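Long-range contacts in mandelate racemase/muconate lactonizing enzyme-like protein (Rubrobacter xylanophilus DSM 9941, PDB 2QQ6), which binds a magnesium ion in an enolase-type barrel and may act as a lyase: residues H33-C38 with S322-V327; R123-C128 with A167-V172; V213-H218 with F236-L241; F355-G360 with G378-E383. One frame throughout, in Å; residues are numbered along the deposited sequence.

Contacts 2 and 3 belong to the barrel and share its sheet: strands 167-171 and 212-216 are neighbours, so the backbone bonds of one contact continue into the other, with centres 9 Å apart. Both are buried and reach the magnesium site, contact 2 through Lys-169 and contact 3 through Asp-216; the rest of contact 3 is largely apolar. Contact 1 is also buried but joins two domains, one carboxylate of the N-terminal sheet receiving the start of a barrel helix. Contact 4 is only partly buried. Its Val-356 and Leu-379 pack on Pro-323, Val-324 and Val-327 of contact 1, while its Arg-357 and Glu-380 are exposed. Contacts 1 and 3 lie on opposite sides of the chain's centre.

Contact 1 (H33-C38 with S322-V327); sequences HGLGEC and SPVGTV
Glu-37, on strand 32-37, pushes its carboxylate into the start of helix 323-334, where Ser-322 holds the N-cap position. Hydrogen bonds carry this end of the contact. OE1 of Glu-37 accepts from the backbone N of Gly-325 at 2.9 Å, in a nearly straight bond that arrives on the anti side of the carboxylate, somewhat out of its plane. OE2 takes the N-H of Ser-322 with its syn lone pair, at 3.1 Å and an angle of 178°, while a weak bond runs from the same N to OE1. The hydroxyl OG of Ser-322 also donates to OE1, although its modelled length is doubtful. Glu-37 gets there with CG anti to its backbone N (chi1 -171°) and the chain extended beyond it. Within the helix, Ser-322 O accepts from both N and OG1 of Thr-326.

The apolar contacts lie beside this grip. CG1 of Val-324 rests against CB of Glu-37 at 3.7 Å, and its other methyl, CG2, meets Leu-35 CD2 at 3.6 Å, the two side chains crossing at about a right angle. CG2 also touches Val-356, and strand 32-37 pairs with strand 21-29.

The strand runs almost perpendicular to the helix (93°), and a single acidic side chain from the N-terminal domain reaches the first turn of a barrel helix. Glu-37 thereby binds a backbone N-H that the helix itself leaves without an acceptor, and the helix dipole is likely to stabilise its negative charge in this buried place.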
loop_
_atom_site.group_PDB
_atom_site.type_symbol
_atom_site.label_atom_id
_atom_site.label_comp_id
_atom_site.label_asym_id
_atom_site.label_seq_id
_atom_site.Cartn_x
_atom_site.Cartn_y
_atom_site.Cartn_z
ATOM N N HIS B 33 26.009 9.957 -10.453
ATOM C CA HIS B 33 24.778 9.767 -9.696
ATOM C C HIS B 33 23.527 10.162 -10.488
ATOM O O HIS B 33 23.603 10.877 -11.490
ATOM C CB HIS B 33 24.812 10.601 -8.416
ATOM C CG HIS B 33 24.616 12.068 -8.653
ATOM N ND1 HIS B 33 24.156 12.926 -7.676
ATOM C CD2 HIS B 33 24.799 12.825 -9.760
ATOM C CE1 HIS B 33 24.062 14.147 -8.174
ATOM N NE2 HIS B 33 24.445 14.112 -9.437
ATOM N N GLY B 34 22.379 9.697 -10.010
ATOM C CA GLY B 34 21.108 10.013 -10.631
ATOM C C GLY B 34 20.231 10.660 -9.575
ATOM O O GLY B 34 20.409 10.413 -8.376
ATOM N N LEU B 35 19.282 11.488 -9.999
ATOM C CA LEU B 35 18.414 12.158 -9.037
ATOM C C LEU B 35 16.909 11.907 -9.222
ATOM O O LEU B 35 16.383 11.970 -10.334
ATOM C CB LEU B 35 18.679 13.667 -9.066
ATOM C CG LEU B 35 18.029 14.472 -7.935
ATOM C CD1 LEU B 35 18.852 14.295 -6.667
ATOM C CD2 LEU B 35 17.939 15.948 -8.313
ATOM N N GLY B 36 16.228 11.635 -8.112
ATOM C CA GLY B 36 14.794 11.397 -8.146
ATOM C C GLY B 36 14.077 11.941 -6.916
ATOM O O GLY B 36 14.689 12.105 -5.854
ATOM N N GLU B 37 12.780 12.218 -7.057
ATOM C CA GLU B 37 11.978 12.750 -5.950
ATOM C C GLU B 37 10.729 11.910 -5.674
ATOM O O GLU B 37 9.977 11.585 -6.597
ATOM C CB GLU B 37 11.545 14.183 -6.252
ATOM C CG GLU B 37 10.904 14.888 -5.084
ATOM C CD GLU B 37 10.226 16.172 -5.499
ATOM O OE1 GLU B 37 10.546 16.675 -6.597
ATOM O OE2 GLU B 37 9.377 16.684 -4.731
ATOM N N CYS B 38 10.511 11.564 -4.405
ATOM C CA CYS B 38 9.345 10.778 -4.020
ATOM C C CYS B 38 8.144 11.697 -3.831
ATOM O O CYS B 38 8.290 12.912 -3.664
ATOM C CB CYS B 38 9.595 10.032 -2.705
ATOM S SG CYS B 38 10.745 8.621 -2.760
ATOM N N SER B 322 8.268 18.909 -6.632
ATOM C CA SER B 322 9.127 20.034 -6.995
ATOM C C SER B 322 9.652 19.909 -8.427
ATOM O O SER B 322 9.184 19.061 -9.186
ATOM C CB SER B 322 10.298 20.090 -6.021
ATOM O OG SER B 322 11.120 18.955 -6.180
ATOM N N PRO B 323 10.634 20.748 -8.816
ATOM C CA PRO B 323 11.153 20.652 -10.182
ATOM C C PRO B 323 11.703 19.269 -10.551
ATOM O O PRO B 323 11.654 18.866 -11.716
ATOM C CB PRO B 323 12.237 21.729 -10.212
ATOM C CG PRO B 323 11.728 22.745 -9.260
ATOM C CD PRO B 323 11.248 21.893 -8.117
ATOM N N VAL B 324 12.224 18.543 -9.566
ATOM C CA VAL B 324 12.780 17.219 -9.837
ATOM C C VAL B 324 11.699 16.240 -10.308
ATOM O O VAL B 324 11.752 15.744 -11.443
ATOM C CB VAL B 324 13.496 16.639 -8.596
ATOM C CG1 VAL B 324 13.940 15.213 -8.866
ATOM C CG2 VAL B 324 14.702 17.479 -8.262
ATOM N N GLY B 325 10.722 15.964 -9.443
ATOM C CA GLY B 325 9.653 15.057 -9.815
ATOM C C GLY B 325 8.934 15.572 -11.046
ATOM O O GLY B 325 8.738 14.858 -12.030
ATOM N N THR B 326 8.556 16.837 -10.990
ATOM C CA THR B 326 7.849 17.463 -12.084
ATOM C C THR B 326 8.483 17.268 -13.445
ATOM O O THR B 326 7.802 16.895 -14.400
ATOM C CB THR B 326 7.710 18.959 -11.853
ATOM O OG1 THR B 326 7.069 19.172 -10.593
ATOM C CG2 THR B 326 6.893 19.594 -12.968
ATOM N N VAL B 327 9.781 17.519 -13.554
ATOM C CA VAL B 327 10.403 17.385 -14.857
ATOM C C VAL B 327 10.386 15.957 -15.366
ATOM O O VAL B 327 10.074 15.724 -16.529
ATOM C CB VAL B 327 11.834 17.931 -14.861
ATOM C CG1 VAL B 327 12.411 17.849 -16.276
ATOM C CG2 VAL B 327 11.826 19.376 -14.406
#

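Contact 2 (R123-C128 with A167-V172); sequences RLYADC and AIKLDV
Strands 123-127 and 167-171 run parallel at 32° to each other, Ala-126 pairing with Ile-168 and Asp-127 with Lys-169, through bonds from Ala-126 N to Ala-167 O (2.8 Å), Lys-169 N to Ala-126 O and Cys-128 N to Lys-169 O (2.7 Å).

Lys-169 dominates the side chains. It is extended throughout, CG anti to the backbone N (chi1 -178°), and passes between Tyr-125 and Asp-127. Its CD lies at the edge of the Tyr-125 ring, 3.4 Å from CE1, and on the other flank it meets Asp-127 OD2. At the tip, NZ donates to Tyr-125 OH at 3.1 Å. Asp-127 OD2 stays 4.2 Å from NZ, beyond a salt bridge; the stronger partner is OE1 of Glu-242, whose OE2 binds the magnesium ion. An alanine in place of Lys-169 would probably leave Glu-242 without its salt-bridge mate and Tyr-125 OH without this donor, and open a gap between the tyrosine edge and Asp-127. On the reverse face Cys-128 SG sits 3.7 Å from CG1 of Ile-168. Nearer the start of the strands, CB of Tyr-125 meets CB of Ala-167 at 3.4 Å.

The two strands and helix 149-162 between them form a beta-alpha-beta crossover of the barrel. The helix covers the face of Ala-126 and Ile-168, with Ala-160 on both and Val-156 on Cys-128. The Lys-169 face turns toward the metal site. Strand 342-344 pairs with the far edge of 121-127, and strand 212-216 continues the sheet beyond 167-171.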
loop_
_atom_site.group_PDB
_atom_site.type_symbol
_atom_site.label_atom_id
_atom_site.label_comp_id
_atom_site.label_asym_id
_atom_site.label_seq_id
_atom_site.Cartn_x
_atom_site.Cartn_y
_atom_site.Cartn_z
ATOM N N ARG B 123 2.488 20.869 -21.937
ATOM C CA ARG B 123 1.550 21.794 -21.334
ATOM C C ARG B 123 1.126 21.386 -19.927
ATOM O O ARG B 123 0.910 20.206 -19.636
ATOM C CB ARG B 123 0.341 21.898 -22.251
ATOM C CG ARG B 123 -0.805 22.669 -21.717
ATOM C CD ARG B 123 -1.974 22.395 -22.611
ATOM N NE ARG B 123 -3.201 22.966 -22.087
ATOM C CZ ARG B 123 -4.406 22.666 -22.551
ATOM N NH1 ARG B 123 -4.531 21.796 -23.546
ATOM N NH2 ARG B 123 -5.480 23.239 -22.023
ATOM N N LEU B 124 1.002 22.383 -19.061
ATOM C CA LEU B 124 0.615 22.162 -17.672
ATOM C C LEU B 124 -0.760 22.727 -17.380
ATOM O O LEU B 124 -1.374 23.368 -18.236
ATOM C CB LEU B 124 1.597 22.857 -16.739
ATOM C CG LEU B 124 3.065 22.516 -16.875
ATOM C CD1 LEU B 124 3.863 23.588 -16.181
ATOM C CD2 LEU B 124 3.342 21.144 -16.293
ATOM N N TYR B 125 -1.231 22.463 -16.160
ATOM C CA TYR B 125 -2.500 22.994 -15.661
ATOM C C TYR B 125 -2.223 23.469 -14.229
ATOM O O TYR B 125 -1.402 22.877 -13.506
ATOM C CB TYR B 125 -3.650 21.958 -15.753
ATOM C CG TYR B 125 -3.741 20.844 -14.721
ATOM C CD1 TYR B 125 -4.242 21.089 -13.443
ATOM C CD2 TYR B 125 -3.443 19.514 -15.063
ATOM C CE1 TYR B 125 -4.460 20.051 -12.536
ATOM C CE2 TYR B 125 -3.661 18.469 -14.158
ATOM C CZ TYR B 125 -4.176 18.748 -12.898
ATOM O OH TYR B 125 -4.449 17.735 -12.004
ATOM N N ALA B 126 -2.861 24.569 -13.838
ATOM C CA ALA B 126 -2.630 25.134 -12.514
ATOM C C ALA B 126 -3.723 24.850 -11.489
ATOM O O ALA B 126 -4.900 25.166 -11.693
ATOM C CB ALA B 126 -2.397 26.638 -12.633
ATOM N N ASP B 127 -3.319 24.230 -10.387
ATOM C CA ASP B 127 -4.244 23.924 -9.310
ATOM C C ASP B 127 -4.436 25.245 -8.558
ATOM O O ASP B 127 -3.470 25.838 -8.075
ATOM C CB ASP B 127 -3.639 22.847 -8.398
ATOM C CG ASP B 127 -4.632 22.319 -7.379
ATOM O OD1 ASP B 127 -4.990 23.064 -6.437
ATOM O OD2 ASP B 127 -5.062 21.152 -7.528
ATOM N N CYS B 128 -5.671 25.718 -8.477
ATOM C CA CYS B 128 -5.930 26.975 -7.801
ATOM C C CYS B 128 -6.443 26.759 -6.401
ATOM O O CYS B 128 -7.412 27.381 -5.999
ATOM C CB CYS B 128 -6.948 27.799 -8.579
ATOM S SG CYS B 128 -6.444 28.202 -10.250
ATOM N N ALA B 167 -5.437 26.220 -18.333
ATOM C CA ALA B 167 -6.005 25.032 -17.716
ATOM C C ALA B 167 -5.958 25.235 -16.194
ATOM O O ALA B 167 -4.887 25.310 -15.588
ATOM C CB ALA B 167 -5.210 23.809 -18.118
ATOM N N ILE B 168 -7.133 25.318 -15.585
ATOM C CA ILE B 168 -7.255 25.547 -14.155
ATOM C C ILE B 168 -7.896 24.389 -13.398
ATOM O O ILE B 168 -8.787 23.736 -13.928
ATOM C CB ILE B 168 -8.096 26.830 -13.934
ATOM C CG1 ILE B 168 -7.175 28.044 -13.880
ATOM C CG2 ILE B 168 -8.927 26.724 -12.672
ATOM C CD1 ILE B 168 -6.251 28.163 -15.069
ATOM N N LYS B 169 -7.450 24.141 -12.166
ATOM C CA LYS B 169 -8.041 23.084 -11.335
ATOM C C LYS B 169 -8.590 23.676 -10.034
ATOM O O LYS B 169 -7.936 24.494 -9.394
ATOM C CB LYS B 169 -7.019 21.999 -10.999
ATOM C CG LYS B 169 -7.588 20.837 -10.162
ATOM C CD LYS B 169 -6.472 19.858 -9.789
ATOM C CE LYS B 169 -7.002 18.505 -9.305
ATOM N NZ LYS B 169 -5.931 17.458 -9.256
ATOM N N LEU B 170 -9.782 23.229 -9.640
ATOM C CA LEU B 170 -10.450 23.736 -8.438
ATOM C C LEU B 170 -11.137 22.712 -7.536
ATOM O O LEU B 170 -11.646 21.692 -8.010
ATOM C CB LEU B 170 -11.484 24.773 -8.854
ATOM C CG LEU B 170 -11.064 26.190 -8.505
ATOM C CD1 LEU B 170 -11.764 27.168 -9.422
ATOM C CD2 LEU B 170 -11.368 26.450 -7.024
ATOM N N ASP B 171 -11.162 23.010 -6.236
ATOM C CA ASP B 171 -11.797 22.138 -5.246
ATOM C C ASP B 171 -13.203 22.592 -4.939
ATOM O O ASP B 171 -13.533 23.755 -5.138
ATOM C CB ASP B 171 -11.028 22.131 -3.929
ATOM C CG ASP B 171 -9.641 21.564 -4.064
ATOM O OD1 ASP B 171 -9.422 20.733 -4.975
ATOM O OD2 ASP B 171 -8.774 21.933 -3.242
ATOM N N VAL B 172 -14.023 21.680 -4.430
ATOM C CA VAL B 172 -15.403 22.006 -4.087
ATOM C C VAL B 172 -15.934 21.198 -2.905
ATOM O O VAL B 172 -17.147 21.088 -2.716
ATOM C CB VAL B 172 -16.358 21.813 -5.292
ATOM C CG1 VAL B 172 -15.948 22.725 -6.423
ATOM C CG2 VAL B 172 -16.349 20.374 -5.751
#

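Contact 3 (V213-H218 with F236-L241); sequences VAIDMH and FGLLWL. With MG (magnesium ion), chain D.
The barrel strand 212-216, which carries the magnesium ligand Asp-216 at its end, pairs here with the approach to strand 241-242: Ala-214 and Ile-215 meet Trp-240, just before that strand, and Leu-241, its first residue. Two backbone bonds join them, Leu-239 N to Val-213 O at 2.8 Å and Ile-215 N to Trp-240 O at 3.3 Å.

On one face, CB of Ala-214 stands over the five-membered ring of Trp-240 in a CH-pi contact, 3.8 Å from its centroid and 10° off the normal. CG of Trp-240 lies between its backbone N and carbonyl carbon (chi1 77°), and the five-membered ring lies with its face under that methyl. Its NE1 makes a weak hydrogen bond to Glu-242 OE1, and Tyr-287 meets the ring. An alanine in place of Trp-240 would probably leave Ala-214 CB without its aromatic cover and Glu-242 OE1 without this weak donor. The other face is apolar: CD1 of Ile-215 meets Leu-238 CD2 at 3.7 Å, its CG2 touches CD1 of Leu-241, and Met-233 of helix 223-233 packs on all three residues.

At the end of strand 212-216, Asp-216 divides its carboxylate. OD2 binds the magnesium ion at 2.2 Å, while OD1 closes an Asx turn by accepting from His-218 N at 2.6 Å.

Glu-242, ending strand 241-242, and Glu-268, just after strand 264-266, complete the carboxylate triad on successive barrel strands that marks the enolase superfamily.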
loop_
_atom_site.group_PDB
_atom_site.type_symbol
_atom_site.label_atom_id
_atom_site.label_comp_id
_atom_site.label_asym_id
_atom_site.label_seq_id
_atom_site.Cartn_x
_atom_site.Cartn_y
_atom_site.Cartn_z
ATOM N N VAL B 213 -11.254 24.320 -17.341
ATOM C CA VAL B 213 -11.340 24.153 -15.908
ATOM C C VAL B 213 -11.854 22.793 -15.443
ATOM O O VAL B 213 -12.924 22.340 -15.835
ATOM C CB VAL B 213 -12.188 25.293 -15.290
ATOM C CG1 VAL B 213 -13.387 25.571 -16.149
ATOM C CG2 VAL B 213 -12.606 24.929 -13.879
ATOM N N ALA B 214 -11.052 22.153 -14.598
ATOM C CA ALA B 214 -11.380 20.857 -14.024
ATOM C C ALA B 214 -11.622 21.056 -12.532
ATOM O O ALA B 214 -11.084 21.987 -11.934
ATOM C CB ALA B 214 -10.244 19.864 -14.262
ATOM N N ILE B 215 -12.431 20.173 -11.947
ATOM C CA ILE B 215 -12.826 20.242 -10.536
ATOM C C ILE B 215 -12.605 18.949 -9.733
ATOM O O ILE B 215 -13.023 17.869 -10.148
ATOM C CB ILE B 215 -14.310 20.640 -10.462
ATOM C CG1 ILE B 215 -14.461 22.075 -10.970
ATOM C CG2 ILE B 215 -14.853 20.444 -9.051
ATOM C CD1 ILE B 215 -15.892 22.554 -11.057
ATOM N N ASP B 216 -11.971 19.079 -8.568
ATOM C CA ASP B 216 -11.668 17.934 -7.710
ATOM C C ASP B 216 -12.657 17.849 -6.561
ATOM O O ASP B 216 -13.007 18.862 -5.959
ATOM C CB ASP B 216 -10.253 18.073 -7.132
ATOM C CG ASP B 216 -9.688 16.761 -6.604
ATOM O OD1 ASP B 216 -10.458 15.858 -6.203
ATOM O OD2 ASP B 216 -8.447 16.643 -6.563
HETATM N N MSE B 217 -13.105 16.632 -6.263
HETATM C CA MSE B 217 -14.028 16.387 -5.158
HETATM C C MSE B 217 -13.344 15.613 -4.037
HETATM O O MSE B 217 -13.966 15.260 -3.045
HETATM C CB MSE B 217 -15.246 15.611 -5.640
HETATM C CG MSE B 217 -16.114 16.359 -6.627
HETATM SE SE MSE B 217 -17.930 15.539 -6.865
HETATM C CE MSE B 217 -17.682 14.727 -8.591
ATOM N N HIS B 218 -12.058 15.344 -4.218
ATOM C CA HIS B 218 -11.259 14.616 -3.243
ATOM C C HIS B 218 -11.929 13.359 -2.713
ATOM O O HIS B 218 -11.733 12.981 -1.563
ATOM C CB HIS B 218 -10.864 15.553 -2.100
ATOM C CG HIS B 218 -9.827 16.555 -2.502
ATOM N ND1 HIS B 218 -9.998 17.913 -2.343
ATOM C CD2 HIS B 218 -8.640 16.400 -3.137
ATOM C CE1 HIS B 218 -8.968 18.548 -2.869
ATOM N NE2 HIS B 218 -8.129 17.654 -3.360
ATOM N N PHE B 236 -21.530 23.376 -17.243
ATOM C CA PHE B 236 -20.302 24.167 -17.256
ATOM C C PHE B 236 -19.173 23.673 -18.147
ATOM O O PHE B 236 -18.076 24.248 -18.127
ATOM C CB PHE B 236 -19.775 24.327 -15.828
ATOM C CG PHE B 236 -20.795 24.860 -14.864
ATOM C CD1 PHE B 236 -21.656 24.000 -14.193
ATOM C CD2 PHE B 236 -20.918 26.228 -14.648
ATOM C CE1 PHE B 236 -22.621 24.494 -13.326
ATOM C CE2 PHE B 236 -21.881 26.727 -13.781
ATOM C CZ PHE B 236 -22.733 25.860 -13.120
ATOM N N GLY B 237 -19.438 22.622 -18.922
ATOM C CA GLY B 237 -18.424 22.059 -19.797
ATOM C C GLY B 237 -17.067 21.912 -19.128
ATOM O O GLY B 237 -16.054 22.358 -19.663
ATOM N N LEU B 238 -17.037 21.292 -17.952
ATOM C CA LEU B 238 -15.784 21.106 -17.228
ATOM C C LEU B 238 -14.796 20.267 -18.031
ATOM O O LEU B 238 -15.178 19.541 -18.945
ATOM C CB LEU B 238 -16.033 20.403 -15.894
ATOM C CG LEU B 238 -17.111 20.942 -14.966
ATOM C CD1 LEU B 238 -17.147 20.078 -13.723
ATOM C CD2 LEU B 238 -16.820 22.384 -14.601
ATOM N N LEU B 239 -13.518 20.373 -17.685
ATOM C CA LEU B 239 -12.493 19.591 -18.364
ATOM C C LEU B 239 -12.773 18.144 -17.945
ATOM O O LEU B 239 -12.700 17.203 -18.746
ATOM C CB LEU B 239 -11.087 20.035 -17.916
ATOM C CG LEU B 239 -9.900 19.320 -18.578
ATOM C CD1 LEU B 239 -10.064 19.329 -20.084
ATOM C CD2 LEU B 239 -8.616 20.000 -18.197
ATOM N N TRP B 240 -13.109 17.997 -16.671
ATOM C CA TRP B 240 -13.453 16.714 -16.092
ATOM C C TRP B 240 -13.839 16.961 -14.648
ATOM O O TRP B 240 -13.658 18.063 -14.124
ATOM C CB TRP B 240 -12.273 15.731 -16.162
ATOM C CG TRP B 240 -11.184 15.952 -15.163
ATOM C CD1 TRP B 240 -11.292 15.925 -13.798
ATOM C CD2 TRP B 240 -9.801 16.175 -15.448
ATOM N NE1 TRP B 240 -10.062 16.114 -13.218
ATOM C CE2 TRP B 240 -9.127 16.268 -14.208
ATOM C CE3 TRP B 240 -9.061 16.300 -16.633
ATOM C CZ2 TRP B 240 -7.747 16.479 -14.119
ATOM C CZ3 TRP B 240 -7.687 16.510 -16.543
ATOM C CH2 TRP B 240 -7.047 16.596 -15.292
ATOM N N LEU B 241 -14.379 15.927 -14.016
ATOM C CA LEU B 241 -14.780 15.992 -12.623
ATOM C C LEU B 241 -13.978 14.893 -11.926
ATOM O O LEU B 241 -14.138 13.715 -12.239
ATOM C CB LEU B 241 -16.280 15.750 -12.521
ATOM C CG LEU B 241 -16.918 15.922 -11.151
ATOM C CD1 LEU B 241 -16.459 17.211 -10.523
ATOM C CD2 LEU B 241 -18.433 15.880 -11.292
HETATM MG MG MG D . -6.529 15.476 -6.599
#

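Contact 4 (F355-G360 with G378-E383); sequences FVRYPG and GLELDE
Val-356 and Leu-379 pack together at a small two-stranded antiparallel sheet, formed by 356-357 and 380-381. CG1 of Val-356 stands against the Leu-379 side chain, 3.4 Å from its CB, and the two cross at about a right angle. With Leu-379 CG between the backbone N and carbonyl carbon (chi1 69°), CG and both methyls also lie within packing distance of that CG1. This is the tight side, and helix 323-334 closes it, with Pro-323 on Val-356 and Val-327 on Leu-379.

The backbone pairing is brief. Val-356 and Leu-381 form a non-hydrogen-bonded pair; Arg-357 and Glu-380 form the hydrogen-bonded one, Arg-357 N donating to Glu-380 O at 2.6 Å and Glu-380 N to Arg-357 O at 3.2 Å. Beyond them Asp-382 N donates to Phe-355 O, while its OD1 caps Ala-385 N of the following helix.

Arg-357 and Glu-380 belong to the opposite, solvent-exposed face. The extended arginine chain reaches across to 380-383, with Leu-381 O over one face of its guanidinium. Glu-380 comes to the edge instead: OE1 makes a salt bridge to NH1 at 2.9 Å, the carboxylate turned 75° from the guanidinium plane.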
loop_
_atom_site.group_PDB
_atom_site.type_symbol
_atom_site.label_atom_id
_atom_site.label_comp_id
_atom_site.label_asym_id
_atom_site.label_seq_id
_atom_site.Cartn_x
_atom_site.Cartn_y
_atom_site.Cartn_z
ATOM N N PHE B 355 14.941 25.362 -6.650
ATOM C CA PHE B 355 15.428 24.049 -6.229
ATOM C C PHE B 355 16.329 23.370 -7.239
ATOM O O PHE B 355 17.159 22.538 -6.884
ATOM C CB PHE B 355 14.256 23.110 -5.975
ATOM C CG PHE B 355 13.709 23.175 -4.592
ATOM C CD1 PHE B 355 12.469 23.762 -4.349
ATOM C CD2 PHE B 355 14.408 22.601 -3.529
ATOM C CE1 PHE B 355 11.924 23.773 -3.054
ATOM C CE2 PHE B 355 13.880 22.605 -2.237
ATOM C CZ PHE B 355 12.632 23.190 -1.997
ATOM N N VAL B 356 16.148 23.719 -8.502
ATOM C CA VAL B 356 16.900 23.094 -9.570
ATOM C C VAL B 356 17.395 24.109 -10.566
ATOM O O VAL B 356 16.690 25.069 -10.865
ATOM C CB VAL B 356 16.002 22.101 -10.332
ATOM C CG1 VAL B 356 16.673 21.662 -11.613
ATOM C CG2 VAL B 356 15.685 20.908 -9.451
ATOM N N ARG B 357 18.601 23.893 -11.082
ATOM C CA ARG B 357 19.165 24.780 -12.099
ATOM C C ARG B 357 18.748 24.152 -13.441
ATOM O O ARG B 357 19.186 23.051 -13.781
ATOM C CB ARG B 357 20.701 24.850 -11.977
ATOM C CG ARG B 357 21.206 25.055 -10.539
ATOM C CD ARG B 357 22.734 25.221 -10.454
ATOM N NE ARG B 357 23.259 24.888 -9.125
ATOM C CZ ARG B 357 23.855 23.734 -8.822
ATOM N NH1 ARG B 357 24.008 22.808 -9.757
ATOM N NH2 ARG B 357 24.288 23.495 -7.583
ATOM N N TYR B 358 17.886 24.844 -14.186
ATOM C CA TYR B 358 17.397 24.327 -15.462
ATOM C C TYR B 358 18.026 25.013 -16.673
ATOM O O TYR B 358 18.078 26.236 -16.749
ATOM C CB TYR B 358 15.862 24.453 -15.538
ATOM C CG TYR B 358 15.229 23.564 -16.587
ATOM C CD1 TYR B 358 15.160 22.183 -16.403
ATOM C CD2 TYR B 358 14.787 24.087 -17.801
ATOM C CE1 TYR B 358 14.678 21.342 -17.403
ATOM C CE2 TYR B 358 14.300 23.251 -18.818
ATOM C CZ TYR B 358 14.252 21.878 -18.611
ATOM O OH TYR B 358 13.804 21.039 -19.615
ATOM N N PRO B 359 18.496 24.217 -17.645
ATOM C CA PRO B 359 19.140 24.604 -18.901
ATOM C C PRO B 359 19.044 26.056 -19.352
ATOM O O PRO B 359 20.059 26.763 -19.367
ATOM C CB PRO B 359 18.519 23.637 -19.888
ATOM C CG PRO B 359 18.581 22.359 -19.096
ATOM C CD PRO B 359 18.207 22.772 -17.660
ATOM N N GLY B 360 17.848 26.497 -19.742
ATOM C CA GLY B 360 17.685 27.876 -20.186
ATOM C C GLY B 360 17.518 28.814 -19.006
ATOM O O GLY B 360 18.476 29.171 -18.320
ATOM N N GLY B 378 17.936 16.467 -17.593
ATOM C CA GLY B 378 18.410 17.752 -18.065
ATOM C C GLY B 378 18.254 18.809 -16.991
ATOM O O GLY B 378 17.876 19.940 -17.288
ATOM N N LEU B 379 18.526 18.440 -15.742
ATOM C CA LEU B 379 18.413 19.390 -14.650
ATOM C C LEU B 379 19.428 19.118 -13.553
ATOM O O LEU B 379 20.030 18.045 -13.510
ATOM C CB LEU B 379 16.997 19.379 -14.063
ATOM C CG LEU B 379 16.436 18.190 -13.282
ATOM C CD1 LEU B 379 17.264 17.886 -12.047
ATOM C CD2 LEU B 379 15.018 18.540 -12.870
ATOM N N GLU B 380 19.596 20.089 -12.656
ATOM C CA GLU B 380 20.552 19.950 -11.570
ATOM C C GLU B 380 20.100 20.540 -10.234
ATOM O O GLU B 380 19.576 21.653 -10.155
ATOM C CB GLU B 380 21.881 20.565 -11.992
ATOM C CG GLU B 380 23.014 20.293 -11.030
ATOM C CD GLU B 380 24.367 20.532 -11.663
ATOM O OE1 GLU B 380 25.370 20.524 -10.918
ATOM O OE2 GLU B 380 24.422 20.720 -12.904
ATOM N N LEU B 381 20.325 19.767 -9.180
ATOM C CA LEU B 381 19.946 20.160 -7.835
ATOM C C LEU B 381 20.794 21.296 -7.280
ATOM O O LEU B 381 21.991 21.135 -7.039
ATOM C CB LEU B 381 20.037 18.955 -6.889
ATOM C CG LEU B 381 19.816 19.224 -5.394
ATOM C CD1 LEU B 381 18.365 19.577 -5.151
ATOM C CD2 LEU B 381 20.192 18.006 -4.577
ATOM N N ASP B 382 20.157 22.447 -7.089
ATOM C CA ASP B 382 20.816 23.610 -6.512
ATOM C C ASP B 382 20.976 23.221 -5.043
ATOM O O ASP B 382 20.189 23.619 -4.188
ATOM C CB ASP B 382 19.908 24.845 -6.651
ATOM C CG ASP B 382 20.556 26.135 -6.147
ATOM O OD1 ASP B 382 21.150 26.134 -5.043
ATOM O OD2 ASP B 382 20.444 27.159 -6.855
ATOM N N GLU B 383 21.982 22.402 -4.773
ATOM C CA GLU B 383 22.268 21.932 -3.422
ATOM C C GLU B 383 21.985 23.020 -2.380
ATOM O O GLU B 383 21.462 22.747 -1.297
ATOM C CB GLU B 383 23.737 21.497 -3.338
ATOM C CG GLU B 383 24.212 21.132 -1.939
ATOM C CD GLU B 383 24.207 19.635 -1.676
ATOM O OE1 GLU B 383 24.954 18.907 -2.367
ATOM O OE2 GLU B 383 23.461 19.189 -0.772
#